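Local atomic coordinates of prolyl endopeptidase (Myxococcus xanthus, PDB entry 2BKL), a protein that probably cleaves oligopeptides on the carboxyl side of proline, and less readily of alanine, as a serine peptidase of the prolyl oligopeptidase family. Residues L371-S383 with I390-W403. Residues are numbered along the deposited sequence; the frame is centred on the assembly and turned at random.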
loop_
_atom_site.group_PDB
_atom_site.type_symbol
_atom_site.label_atom_id
_atom_site.label_comp_id
_atom_site.label_asym_id
_atom_site.label_seq_id
_atom_site.Cartn_x
_atom_site.Cartn_y
_atom_site.Cartn_z
ATOM N N LEU A 371 -2.457 -21.804 -9.294
ATOM C CA LEU A 371 -2.103 -21.830 -10.696
ATOM C C LEU A 371 -3.258 -22.381 -11.499
ATOM O O LEU A 371 -4.092 -23.131 -10.995
ATOM C CB LEU A 371 -0.834 -22.666 -10.975
ATOM C CG LEU A 371 0.498 -22.127 -10.471
ATOM C CD1 LEU A 371 1.597 -23.120 -10.732
ATOM C CD2 LEU A 371 0.863 -20.824 -11.089
ATOM N N GLU A 372 -3.257 -22.068 -12.789
ATOM C CA GLU A 372 -4.351 -22.438 -13.659
ATOM C C GLU A 372 -4.513 -23.964 -13.799
ATOM O O GLU A 372 -5.603 -24.447 -14.069
ATOM C CB GLU A 372 -4.151 -21.843 -15.064
ATOM C CG GLU A 372 -4.054 -20.329 -15.063
ATOM C CD GLU A 372 -2.634 -19.794 -14.968
ATOM O OE1 GLU A 372 -1.761 -20.467 -14.342
ATOM O OE2 GLU A 372 -2.348 -18.702 -15.507
ATOM N N ASP A 373 -3.402 -24.685 -13.610
ATOM C CA ASP A 373 -3.308 -26.133 -13.819
ATOM C C ASP A 373 -3.007 -26.872 -12.514
ATOM O O ASP A 373 -2.495 -28.022 -12.537
ATOM C CB ASP A 373 -2.219 -26.439 -14.867
ATOM C CG ASP A 373 -0.861 -25.799 -14.560
ATOM O OD1 ASP A 373 -0.712 -25.010 -13.621
ATOM O OD2 ASP A 373 0.171 -25.992 -15.264
ATOM N N LEU A 374 -3.349 -26.246 -11.384
ATOM C CA LEU A 374 -3.211 -26.862 -10.044
ATOM C C LEU A 374 -4.589 -26.850 -9.404
ATOM O O LEU A 374 -5.238 -25.808 -9.363
ATOM C CB LEU A 374 -2.241 -26.065 -9.178
ATOM C CG LEU A 374 -0.973 -26.681 -8.603
ATOM C CD1 LEU A 374 -0.402 -27.835 -9.446
ATOM C CD2 LEU A 374 0.067 -25.578 -8.369
ATOM N N ASP A 375 -5.043 -27.976 -8.870
ATOM C CA ASP A 375 -6.305 -28.031 -8.169
ATOM C C ASP A 375 -6.253 -27.439 -6.765
ATOM O O ASP A 375 -7.270 -26.966 -6.269
ATOM C CB ASP A 375 -6.789 -29.476 -8.064
ATOM C CG ASP A 375 -8.153 -29.571 -7.439
ATOM O OD1 ASP A 375 -9.114 -29.040 -8.047
ATOM O OD2 ASP A 375 -8.348 -30.126 -6.339
ATOM N N ASP A 376 -5.105 -27.502 -6.108
ATOM C CA ASP A 376 -4.969 -26.888 -4.790
ATOM C C ASP A 376 -4.788 -25.375 -4.922
ATOM O O ASP A 376 -3.902 -24.923 -5.641
ATOM C CB ASP A 376 -3.744 -27.415 -4.039
ATOM C CG ASP A 376 -3.799 -28.898 -3.786
ATOM O OD1 ASP A 376 -4.869 -29.411 -3.370
ATOM O OD2 ASP A 376 -2.781 -29.602 -3.979
ATOM N N ALA A 377 -5.593 -24.602 -4.192
ATOM C CA ALA A 377 -5.477 -23.152 -4.148
ATOM C C ALA A 377 -5.600 -22.689 -2.712
ATOM O O ALA A 377 -6.353 -23.287 -1.951
ATOM C CB ALA A 377 -6.532 -22.475 -4.983
ATOM N N TYR A 378 -4.933 -21.600 -2.358
ATOM C CA TYR A 378 -4.873 -21.147 -0.991
ATOM C C TYR A 378 -5.523 -19.799 -0.854
ATOM O O TYR A 378 -5.546 -19.005 -1.802
ATOM C CB TYR A 378 -3.402 -21.050 -0.541
ATOM C CG TYR A 378 -2.640 -22.345 -0.544
ATOM C CD1 TYR A 378 -2.136 -22.853 -1.723
ATOM C CD2 TYR A 378 -2.410 -23.044 0.626
ATOM C CE1 TYR A 378 -1.438 -24.052 -1.734
ATOM C CE2 TYR A 378 -1.704 -24.225 0.618
ATOM C CZ TYR A 378 -1.237 -24.712 -0.556
ATOM O OH TYR A 378 -0.533 -25.899 -0.575
ATOM N N TYR A 379 -6.069 -19.514 0.322
ATOM C CA TYR A 379 -6.459 -18.158 0.621
ATOM C C TYR A 379 -6.120 -17.819 2.054
ATOM O O TYR A 379 -5.979 -18.698 2.914
ATOM C CB TYR A 379 -7.944 -17.895 0.327
ATOM C CG TYR A 379 -8.937 -18.448 1.321
ATOM C CD1 TYR A 379 -9.471 -19.711 1.171
ATOM C CD2 TYR A 379 -9.385 -17.675 2.394
ATOM C CE1 TYR A 379 -10.434 -20.214 2.094
ATOM C CE2 TYR A 379 -10.313 -18.159 3.288
ATOM C CZ TYR A 379 -10.809 -19.448 3.138
ATOM O OH TYR A 379 -11.760 -19.881 4.044
ATOM N N VAL A 380 -5.960 -16.525 2.283
ATOM C CA VAL A 380 -5.647 -15.985 3.599
ATOM C C VAL A 380 -6.875 -15.351 4.190
ATOM O O VAL A 380 -7.595 -14.638 3.494
ATOM C CB VAL A 380 -4.538 -14.921 3.437
ATOM C CG1 VAL A 380 -4.141 -14.311 4.774
ATOM C CG2 VAL A 380 -3.300 -15.484 2.739
ATOM N N PHE A 381 -7.124 -15.618 5.467
ATOM C CA PHE A 381 -8.199 -14.988 6.216
ATOM C C PHE A 381 -7.680 -14.309 7.475
ATOM O O PHE A 381 -6.872 -14.872 8.209
ATOM C CB PHE A 381 -9.253 -16.017 6.581
ATOM C CG PHE A 381 -10.370 -15.448 7.389
ATOM C CD1 PHE A 381 -11.435 -14.825 6.756
ATOM C CD2 PHE A 381 -10.348 -15.531 8.765
ATOM C CE1 PHE A 381 -12.451 -14.281 7.476
ATOM C CE2 PHE A 381 -11.346 -14.982 9.500
ATOM C CZ PHE A 381 -12.411 -14.363 8.870
ATOM N N THR A 382 -8.110 -13.082 7.716
ATOM C CA THR A 382 -7.789 -12.366 8.954
ATOM C C THR A 382 -9.049 -11.666 9.420
ATOM O O THR A 382 -9.993 -11.492 8.687
ATOM C CB THR A 382 -6.686 -11.281 8.809
ATOM O OG1 THR A 382 -7.088 -10.312 7.800
ATOM C CG2 THR A 382 -5.407 -11.850 8.277
ATOM N N SER A 383 -9.021 -11.189 10.649
ATOM C CA SER A 383 -10.013 -10.207 11.104
ATOM C C SER A 383 -9.309 -9.279 12.057
ATOM O O SER A 383 -8.146 -9.467 12.377
ATOM C CB SER A 383 -11.230 -10.869 11.793
ATOM O OG SER A 383 -10.984 -11.190 13.155
ATOM N N ILE A 390 -4.288 -19.423 6.910
ATOM C CA ILE A 390 -4.270 -19.821 5.525
ATOM C C ILE A 390 -4.998 -21.126 5.362
ATOM O O ILE A 390 -4.755 -22.064 6.095
ATOM C CB ILE A 390 -2.840 -19.969 5.011
ATOM C CG1 ILE A 390 -2.068 -18.663 5.179
ATOM C CG2 ILE A 390 -2.856 -20.450 3.558
ATOM C CD1 ILE A 390 -0.610 -18.826 4.841
ATOM N N TYR A 391 -5.903 -21.167 4.395
ATOM C CA TYR A 391 -6.655 -22.359 4.050
ATOM C C TYR A 391 -6.195 -22.907 2.717
ATOM O O TYR A 391 -5.936 -22.155 1.770
ATOM C CB TYR A 391 -8.165 -22.050 4.018
ATOM C CG TYR A 391 -8.687 -21.813 5.406
ATOM C CD1 TYR A 391 -8.581 -20.566 5.990
ATOM C CD2 TYR A 391 -9.257 -22.826 6.131
ATOM C CE1 TYR A 391 -8.993 -20.343 7.259
ATOM C CE2 TYR A 391 -9.714 -22.608 7.436
ATOM C CZ TYR A 391 -9.562 -21.354 7.979
ATOM O OH TYR A 391 -10.009 -21.084 9.256
ATOM N N LYS A 392 -6.102 -24.227 2.648
ATOM C CA LYS A 392 -5.813 -24.926 1.413
ATOM C C LYS A 392 -7.133 -25.524 0.947
ATOM O O LYS A 392 -7.812 -26.234 1.693
ATOM C CB LYS A 392 -4.764 -26.010 1.635
ATOM C CG LYS A 392 -4.435 -26.832 0.389
ATOM C CD LYS A 392 -3.345 -27.865 0.674
ATOM C CE LYS A 392 -3.341 -28.982 -0.328
ATOM N NZ LYS A 392 -2.515 -30.125 0.137
ATOM N N THR A 393 -7.504 -25.226 -0.291
ATOM C CA THR A 393 -8.782 -25.651 -0.822
ATOM C C THR A 393 -8.595 -26.382 -2.138
ATOM O O THR A 393 -7.614 -26.171 -2.838
ATOM C CB THR A 393 -9.739 -24.453 -1.032
ATOM O OG1 THR A 393 -9.357 -23.710 -2.210
ATOM C CG2 THR A 393 -9.656 -23.426 0.072
ATOM N N SER A 394 -9.541 -27.254 -2.455
ATOM C CA SER A 394 -9.630 -27.848 -3.769
ATOM C C SER A 394 -10.591 -27.034 -4.619
ATOM O O SER A 394 -11.725 -26.796 -4.256
ATOM C CB SER A 394 -10.155 -29.284 -3.676
ATOM O OG SER A 394 -10.589 -29.738 -4.955
ATOM N N VAL A 395 -10.126 -26.600 -5.772
ATOM C CA VAL A 395 -10.958 -25.817 -6.658
ATOM C C VAL A 395 -12.092 -26.673 -7.208
ATOM O O VAL A 395 -13.232 -26.210 -7.310
ATOM C CB VAL A 395 -10.133 -25.204 -7.816
ATOM C CG1 VAL A 395 -11.040 -24.455 -8.782
ATOM C CG2 VAL A 395 -9.087 -24.252 -7.282
ATOM N N SER A 396 -11.776 -27.906 -7.573
ATOM C CA SER A 396 -12.755 -28.796 -8.192
ATOM C C SER A 396 -13.858 -29.267 -7.236
ATOM O O SER A 396 -14.990 -29.378 -7.666
ATOM C CB SER A 396 -12.075 -29.987 -8.853
ATOM O OG SER A 396 -11.375 -30.771 -7.938
ATOM N N THR A 397 -13.544 -29.509 -5.956
ATOM C CA THR A 397 -14.538 -30.048 -5.003
ATOM C C THR A 397 -15.022 -29.077 -3.926
ATOM O O THR A 397 -16.064 -29.308 -3.300
ATOM C CB THR A 397 -14.010 -31.291 -4.276
ATOM O OG1 THR A 397 -13.036 -30.925 -3.295
ATOM C CG2 THR A 397 -13.317 -32.294 -5.229
ATOM N N GLY A 398 -14.242 -28.046 -3.630
ATOM C CA GLY A 398 -14.543 -27.126 -2.548
ATOM C C GLY A 398 -14.088 -27.543 -1.168
ATOM O O GLY A 398 -14.307 -26.816 -0.187
ATOM N N LYS A 399 -13.455 -28.702 -1.048
ATOM C CA LYS A 399 -12.843 -29.087 0.228
ATOM C C LYS A 399 -11.910 -27.979 0.705
ATOM O O LYS A 399 -11.166 -27.400 -0.075
ATOM C CB LYS A 399 -12.048 -30.390 0.056
ATOM C CG LYS A 399 -11.229 -30.835 1.280
ATOM C CD LYS A 399 -10.484 -32.147 1.037
ATOM C CE LYS A 399 -9.259 -31.947 0.162
ATOM N NZ LYS A 399 -8.640 -33.247 -0.259
ATOM N N SER A 400 -11.934 -27.698 1.995
ATOM C CA SER A 400 -11.089 -26.671 2.575
ATOM C C SER A 400 -10.513 -27.142 3.907
ATOM O O SER A 400 -11.233 -27.708 4.731
ATOM C CB SER A 400 -11.920 -25.423 2.790
ATOM O OG SER A 400 -11.164 -24.456 3.501
ATOM N N GLU A 401 -9.227 -26.923 4.108
ATOM C CA GLU A 401 -8.537 -27.350 5.335
ATOM C C GLU A 401 -7.686 -26.193 5.823
ATOM O O GLU A 401 -7.052 -25.535 5.006
ATOM C CB GLU A 401 -7.564 -28.509 5.045
ATOM C CG GLU A 401 -8.140 -29.721 4.339
ATOM C CD GLU A 401 -7.069 -30.744 3.990
ATOM O OE1 GLU A 401 -6.465 -31.329 4.925
ATOM O OE2 GLU A 401 -6.817 -30.959 2.788
ATOM N N LEU A 402 -7.622 -25.974 7.134
ATOM C CA LEU A 402 -6.637 -25.058 7.691
ATOM C C LEU A 402 -5.233 -25.568 7.409
ATOM O O LEU A 402 -4.885 -26.726 7.699
ATOM C CB LEU A 402 -6.858 -24.867 9.185
ATOM C CG LEU A 402 -5.909 -23.874 9.862
ATOM C CD1 LEU A 402 -6.247 -22.446 9.450
ATOM C CD2 LEU A 402 -6.009 -24.056 11.364
ATOM N N TRP A 403 -4.412 -24.707 6.844
ATOM C CA TRP A 403 -3.060 -25.034 6.464
ATOM C C TRP A 403 -2.034 -24.391 7.405
ATOM O O TRP A 403 -1.008 -24.993 7.689
ATOM C CB TRP A 403 -2.830 -24.601 5.022
ATOM C CG TRP A 403 -1.519 -25.001 4.399
ATOM C CD1 TRP A 403 -1.199 -26.230 3.892
ATOM C CD2 TRP A 403 -0.391 -24.166 4.152
ATOM N NE1 TRP A 403 0.070 -26.212 3.371
ATOM C CE2 TRP A 403 0.597 -24.960 3.527
ATOM C CE3 TRP A 403 -0.088 -22.828 4.437
ATOM C CZ2 TRP A 403 1.841 -24.453 3.153
ATOM C CZ3 TRP A 403 1.141 -22.324 4.053
ATOM C CH2 TRP A 403 2.098 -23.139 3.423
#
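Antiparallel pairing of strand 376-383 with the strand ending at Ser-394 makes the central hairpin of a four-stranded sheet, its middle held by reciprocal backbone hydrogen bonds between Ala-377 and Thr-393 and between Tyr-379 and Tyr-391. At the end of the hairpin away from its connecting loop, the carboxylate of Asp-375 ties down the turn that follows the second strand. Its OD2 takes the hydroxyl OG of Ser-394 at 2.7 Å through the syn lone pair, while OD1 receives the backbone N of Ser-396 at 2.9 Å, also syn, and Ser-396 OG from above the carboxylate plane. A chi1 of -175° carries CG away from the Asp-375 N and toward these two serines; Ser-394 OG also accepts from Thr-397 N in an ST motif. Without the carboxylate, as with an alanine here, both serine hydroxyls and the Ser-396 amide would probably lose their acceptor, and the turn its tie to Asp-375. The sheet is one blade of the beta-propeller domain of prolyl oligopeptidases, and strand 400-405 is one of its edge strands. On one face, the Tyr-378 ring points its edge at the face of Trp-403, Tyr-378 CE2 lying 3.8 Å from Trp-403 CD2 in a T-shaped stack with planes at 72°. The extended Lys-392 runs alongside the same tyrosine, and Pro-75 of a neighbouring sheet touches both aromatics. On the other face, the rings of Tyr-379 and Tyr-391 lie 17° from parallel and scarcely overlap, Tyr-379 CE1 resting 3.5 Å from Tyr-391 CB.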